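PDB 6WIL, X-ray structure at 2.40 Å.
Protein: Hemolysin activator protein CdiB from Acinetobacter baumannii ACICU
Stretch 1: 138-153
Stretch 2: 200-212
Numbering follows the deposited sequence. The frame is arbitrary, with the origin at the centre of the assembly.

Stretch 1, residues 138-153: QIGRLNKIVIQEGKIS
Stretch 2 200-212: ELTGYSDLILKLQ

Residues 141-149 and the strand that runs through residue 212 lie side by side as parallel β-strands, twisted so that their axes cross at -45° and approach to 4.3 Å. A type I turn from Leu 201 to Tyr 204 leads into the second strand. Register pairs Arg 141 with Tyr 204, Leu 142 with Ser 205, Ile 145 with Leu 207, Val 146 with Ile 208, Ile 147 with Leu 209 and Glu 149 with Lys 210, at CA-CA distances of 4.7-5.0 Å. Between Ile 147 and Glu 149 the register slips by one residue in a β-bulge at Gln 148 (phi/psi -66/-26).

Backbone hydrogen bonds alternate in direction, as parallel pairing requires. Arg 141 N donates to Gly 203 O (2.9 Å), Asn 143 N to Ser 205 O (2.7 Å), Val 146 N to Leu 207 O (2.8 Å) and Gln 148 N to Leu 209 O (2.9 Å). In return, Leu 207 N reaches Lys 144 O (3.0 Å), Leu 209 N reaches Val 146 O (2.8 Å) and Leu 211 N reaches Glu 149 O (2.8 Å). Gly 150 adopts phi/psi 97/154, where a CB would clash with Leu 211 O.

Aliphatic side chains pack by van der Waals contact on one face: Leu 142 (tp) places CD1 3.9 Å from Leu 207 CB, Ile 145 CG2 lies 3.9 Å from Leu 209 CD1, and Ile 147 (mm) CD1 3.8 Å from Leu 209 (mt) CD1. On the other, Val 146 (t) CB packs 3.7 Å from Ile 208 (mm) CD1.

Polar side chains supplement the ladder. Lys 144 N bonds weakly to the carboxylate atom Asp 206 OD1 (3.0 Å), and the ammonium Lys 210 NZ donates to the amide oxygen Gln 148 OE1 (3.2 Å). One water donates to Glu 149 OE2 (3.3 Å) and Leu 211 O (3.1 Å), bridging the strands.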

# COMPACT_ATOMS: atom_id res chain seq x y z
N GLN A 138 -36.42 1.49 2.27
CA GLN A 138 -36.34 2.94 2.08
C GLN A 138 -34.96 3.26 1.55
O GLN A 138 -34.00 3.44 2.30
CB GLN A 138 -36.63 3.68 3.38
CG GLN A 138 -38.09 4.00 3.57
CD GLN A 138 -38.44 4.26 5.01
OE1 GLN A 138 -37.56 4.25 5.88
NE2 GLN A 138 -39.72 4.47 5.29
N ILE A 139 -34.85 3.34 0.22
CA ILE A 139 -33.57 3.56 -0.43
C ILE A 139 -33.13 5.00 -0.18
O ILE A 139 -33.74 5.94 -0.68
CB ILE A 139 -33.65 3.25 -1.93
CG1 ILE A 139 -34.15 1.82 -2.14
CG2 ILE A 139 -32.29 3.46 -2.58
CD1 ILE A 139 -33.90 1.28 -3.53
N GLY A 140 -32.06 5.16 0.60
CA GLY A 140 -31.50 6.47 0.87
C GLY A 140 -30.51 6.89 -0.19
O GLY A 140 -29.53 6.18 -0.45
N ARG A 141 -30.74 8.04 -0.81
CA ARG A 141 -29.96 8.49 -1.95
C ARG A 141 -29.24 9.79 -1.63
O ARG A 141 -29.47 10.44 -0.61
CB ARG A 141 -30.85 8.67 -3.19
CG ARG A 141 -31.67 7.44 -3.53
CD ARG A 141 -32.47 7.67 -4.80
NE ARG A 141 -31.96 6.85 -5.90
CZ ARG A 141 -32.51 5.70 -6.28
NH1 ARG A 141 -33.59 5.24 -5.66
NH2 ARG A 141 -31.98 5.02 -7.29
N LEU A 142 -28.35 10.17 -2.55
CA LEU A 142 -27.58 11.40 -2.43
C LEU A 142 -28.28 12.52 -3.18
O LEU A 142 -28.62 12.36 -4.35
CB LEU A 142 -26.17 11.19 -2.98
CG LEU A 142 -25.19 12.35 -2.88
CD1 LEU A 142 -24.87 12.65 -1.42
CD2 LEU A 142 -23.92 12.05 -3.65
N ASN A 143 -28.50 13.64 -2.51
CA ASN A 143 -29.15 14.78 -3.13
C ASN A 143 -28.17 15.80 -3.69
O ASN A 143 -28.24 16.14 -4.87
CB ASN A 143 -30.09 15.44 -2.11
CG ASN A 143 -30.73 16.71 -2.62
OD1 ASN A 143 -30.78 17.70 -1.92
ND2 ASN A 143 -31.24 16.67 -3.86
N LYS A 144 -27.25 16.30 -2.86
CA LYS A 144 -26.25 17.27 -3.30
C LYS A 144 -24.92 16.98 -2.63
O LYS A 144 -24.86 16.58 -1.47
CB LYS A 144 -26.65 18.72 -2.98
CG LYS A 144 -28.11 19.08 -3.22
CD LYS A 144 -28.39 20.54 -2.84
CE LYS A 144 -28.14 20.82 -1.36
NZ LYS A 144 -28.37 22.25 -1.01
N ILE A 145 -23.84 17.21 -3.37
CA ILE A 145 -22.51 17.32 -2.77
C ILE A 145 -22.26 18.80 -2.51
O ILE A 145 -22.30 19.61 -3.44
CB ILE A 145 -21.43 16.70 -3.67
CG1 ILE A 145 -21.64 15.19 -3.78
CG2 ILE A 145 -20.04 17.02 -3.14
CD1 ILE A 145 -21.48 14.65 -5.17
N VAL A 146 -22.04 19.16 -1.25
CA VAL A 146 -21.92 20.55 -0.84
C VAL A 146 -20.48 20.80 -0.43
O VAL A 146 -19.99 20.20 0.54
CB VAL A 146 -22.89 20.90 0.29
CG1 VAL A 146 -22.60 22.30 0.84
CG2 VAL A 146 -24.33 20.81 -0.19
N ILE A 147 -19.80 21.69 -1.15
CA ILE A 147 -18.44 22.09 -0.82
C ILE A 147 -18.56 23.34 0.04
O ILE A 147 -18.54 24.47 -0.45
CB ILE A 147 -17.58 22.32 -2.07
CG1 ILE A 147 -17.80 21.18 -3.08
CG2 ILE A 147 -16.11 22.41 -1.69
CD1 ILE A 147 -17.45 19.80 -2.54
N GLN A 148 -18.69 23.14 1.35
CA GLN A 148 -18.84 24.27 2.26
C GLN A 148 -17.58 25.12 2.30
O GLN A 148 -17.65 26.33 2.58
CB GLN A 148 -19.19 23.76 3.66
CG GLN A 148 -19.39 24.86 4.70
CD GLN A 148 -19.75 24.31 6.07
OE1 GLN A 148 -19.12 24.66 7.07
NE2 GLN A 148 -20.76 23.46 6.12
N GLU A 149 -16.43 24.53 2.00
CA GLU A 149 -15.16 25.22 2.15
C GLU A 149 -14.12 24.57 1.25
O GLU A 149 -14.06 23.34 1.14
CB GLU A 149 -14.71 25.18 3.62
CG GLU A 149 -13.37 25.82 3.91
CD GLU A 149 -13.00 25.69 5.37
OE1 GLU A 149 -13.92 25.62 6.21
OE2 GLU A 149 -11.79 25.64 5.67
N GLY A 150 -13.31 25.39 0.59
CA GLY A 150 -12.25 24.92 -0.28
C GLY A 150 -12.67 24.90 -1.74
O GLY A 150 -13.85 24.77 -2.07
N LYS A 151 -11.69 25.01 -2.62
CA LYS A 151 -11.93 25.04 -4.06
C LYS A 151 -11.67 23.66 -4.65
O LYS A 151 -10.64 23.04 -4.38
CB LYS A 151 -11.05 26.08 -4.75
CG LYS A 151 -11.11 27.46 -4.11
CD LYS A 151 -12.54 27.90 -3.85
CE LYS A 151 -13.20 28.53 -5.07
NZ LYS A 151 -14.56 29.06 -4.74
N ILE A 152 -12.62 23.18 -5.45
CA ILE A 152 -12.48 21.91 -6.15
C ILE A 152 -13.27 22.00 -7.45
O ILE A 152 -14.45 22.34 -7.45
CB ILE A 152 -12.93 20.72 -5.27
CG1 ILE A 152 -12.79 19.41 -6.03
CG2 ILE A 152 -14.36 20.91 -4.77
CD1 ILE A 152 -12.75 18.19 -5.14
N SER A 153 -12.60 21.71 -8.56
CA SER A 153 -13.27 21.76 -9.85
C SER A 153 -14.28 20.63 -9.96
O SER A 153 -14.20 19.60 -9.27
CB SER A 153 -12.25 21.66 -10.99
OG SER A 153 -12.00 20.30 -11.32
N GLU A 200 -37.81 19.13 4.49
CA GLU A 200 -36.89 18.01 4.31
C GLU A 200 -37.27 17.22 3.06
O GLU A 200 -38.45 17.11 2.73
CB GLU A 200 -36.91 17.08 5.53
CG GLU A 200 -38.27 16.46 5.81
CD GLU A 200 -38.16 15.08 6.44
OE1 GLU A 200 -39.21 14.44 6.67
OE2 GLU A 200 -37.02 14.63 6.69
N LEU A 201 -36.26 16.69 2.38
CA LEU A 201 -36.44 15.61 1.41
C LEU A 201 -36.24 14.30 2.15
O LEU A 201 -35.19 14.07 2.75
CB LEU A 201 -35.46 15.73 0.24
CG LEU A 201 -35.57 16.88 -0.76
CD1 LEU A 201 -34.52 17.95 -0.48
CD2 LEU A 201 -35.43 16.37 -2.18
N THR A 202 -37.25 13.42 2.10
CA THR A 202 -37.29 12.31 3.05
C THR A 202 -36.27 11.23 2.72
O THR A 202 -35.65 10.66 3.63
CB THR A 202 -38.71 11.73 3.13
OG1 THR A 202 -38.83 10.90 4.29
CG2 THR A 202 -39.06 10.90 1.89
N GLY A 203 -36.06 10.93 1.44
CA GLY A 203 -35.21 9.81 1.09
C GLY A 203 -33.82 10.22 0.65
O GLY A 203 -33.14 9.44 -0.02
N TYR A 204 -33.38 11.42 1.01
CA TYR A 204 -32.17 11.98 0.43
C TYR A 204 -31.23 12.54 1.50
O TYR A 204 -31.64 12.90 2.60
CB TYR A 204 -32.50 13.07 -0.58
CG TYR A 204 -33.09 12.52 -1.85
CD1 TYR A 204 -34.45 12.27 -1.95
CD2 TYR A 204 -32.28 12.24 -2.95
CE1 TYR A 204 -34.99 11.76 -3.11
CE2 TYR A 204 -32.82 11.74 -4.12
CZ TYR A 204 -34.18 11.50 -4.19
OH TYR A 204 -34.72 10.99 -5.35
N SER A 205 -29.96 12.62 1.12
CA SER A 205 -28.89 13.05 2.01
C SER A 205 -28.04 14.09 1.29
O SER A 205 -27.95 14.11 0.06
CB SER A 205 -28.01 11.86 2.45
OG SER A 205 -28.70 10.91 3.27
N ASP A 206 -27.39 14.95 2.08
CA ASP A 206 -26.44 15.92 1.56
C ASP A 206 -25.06 15.60 2.11
O ASP A 206 -24.91 15.35 3.31
CB ASP A 206 -26.84 17.35 1.92
CG ASP A 206 -27.89 17.90 0.99
OD1 ASP A 206 -27.99 17.39 -0.15
OD2 ASP A 206 -28.61 18.84 1.38
N LEU A 207 -24.08 15.57 1.22
CA LEU A 207 -22.69 15.28 1.56
C LEU A 207 -21.97 16.61 1.76
O LEU A 207 -21.63 17.31 0.80
CB LEU A 207 -22.03 14.46 0.46
CG LEU A 207 -20.64 13.92 0.80
CD1 LEU A 207 -20.73 13.01 2.00
CD2 LEU A 207 -20.02 13.20 -0.39
N ILE A 208 -21.73 16.96 3.02
CA ILE A 208 -21.09 18.22 3.38
C ILE A 208 -19.59 18.00 3.46
O ILE A 208 -19.10 17.25 4.30
CB ILE A 208 -21.63 18.75 4.72
CG1 ILE A 208 -23.16 18.73 4.72
CG2 ILE A 208 -21.12 20.16 4.98
CD1 ILE A 208 -23.79 19.44 3.55
N LEU A 209 -18.85 18.68 2.57
CA LEU A 209 -17.40 18.56 2.49
C LEU A 209 -16.74 19.88 2.86
O LEU A 209 -17.08 20.92 2.30
CB LEU A 209 -16.96 18.14 1.08
CG LEU A 209 -17.23 16.69 0.67
CD1 LEU A 209 -16.91 16.49 -0.80
CD2 LEU A 209 -16.39 15.76 1.53
N LYS A 210 -15.80 19.83 3.80
CA LYS A 210 -14.94 20.96 4.14
C LYS A 210 -13.51 20.61 3.74
O LYS A 210 -12.91 19.68 4.30
CB LYS A 210 -15.03 21.30 5.62
CG LYS A 210 -16.18 22.23 5.99
CD LYS A 210 -16.05 22.74 7.41
CE LYS A 210 -16.69 21.80 8.41
NZ LYS A 210 -18.17 21.85 8.31
N LEU A 211 -12.97 21.34 2.77
CA LEU A 211 -11.67 21.04 2.18
C LEU A 211 -10.68 22.16 2.45
O LEU A 211 -11.04 23.34 2.46
CB LEU A 211 -11.79 20.81 0.67
CG LEU A 211 -12.79 19.76 0.18
CD1 LEU A 211 -12.84 19.73 -1.34
CD2 LEU A 211 -12.48 18.38 0.73
N GLN A 212 -9.42 21.78 2.67
CA GLN A 212 -8.32 22.72 2.83
C GLN A 212 -7.13 22.16 2.07
O GLN A 212 -6.62 21.09 2.41
CB GLN A 212 -7.98 22.92 4.31
CG GLN A 212 -6.59 23.48 4.56
CD GLN A 212 -6.26 23.54 6.04
OE1 GLN A 212 -6.90 24.28 6.80
NE2 GLN A 212 -5.27 22.76 6.46
O HOH W 1 -9.92 26.12 3.04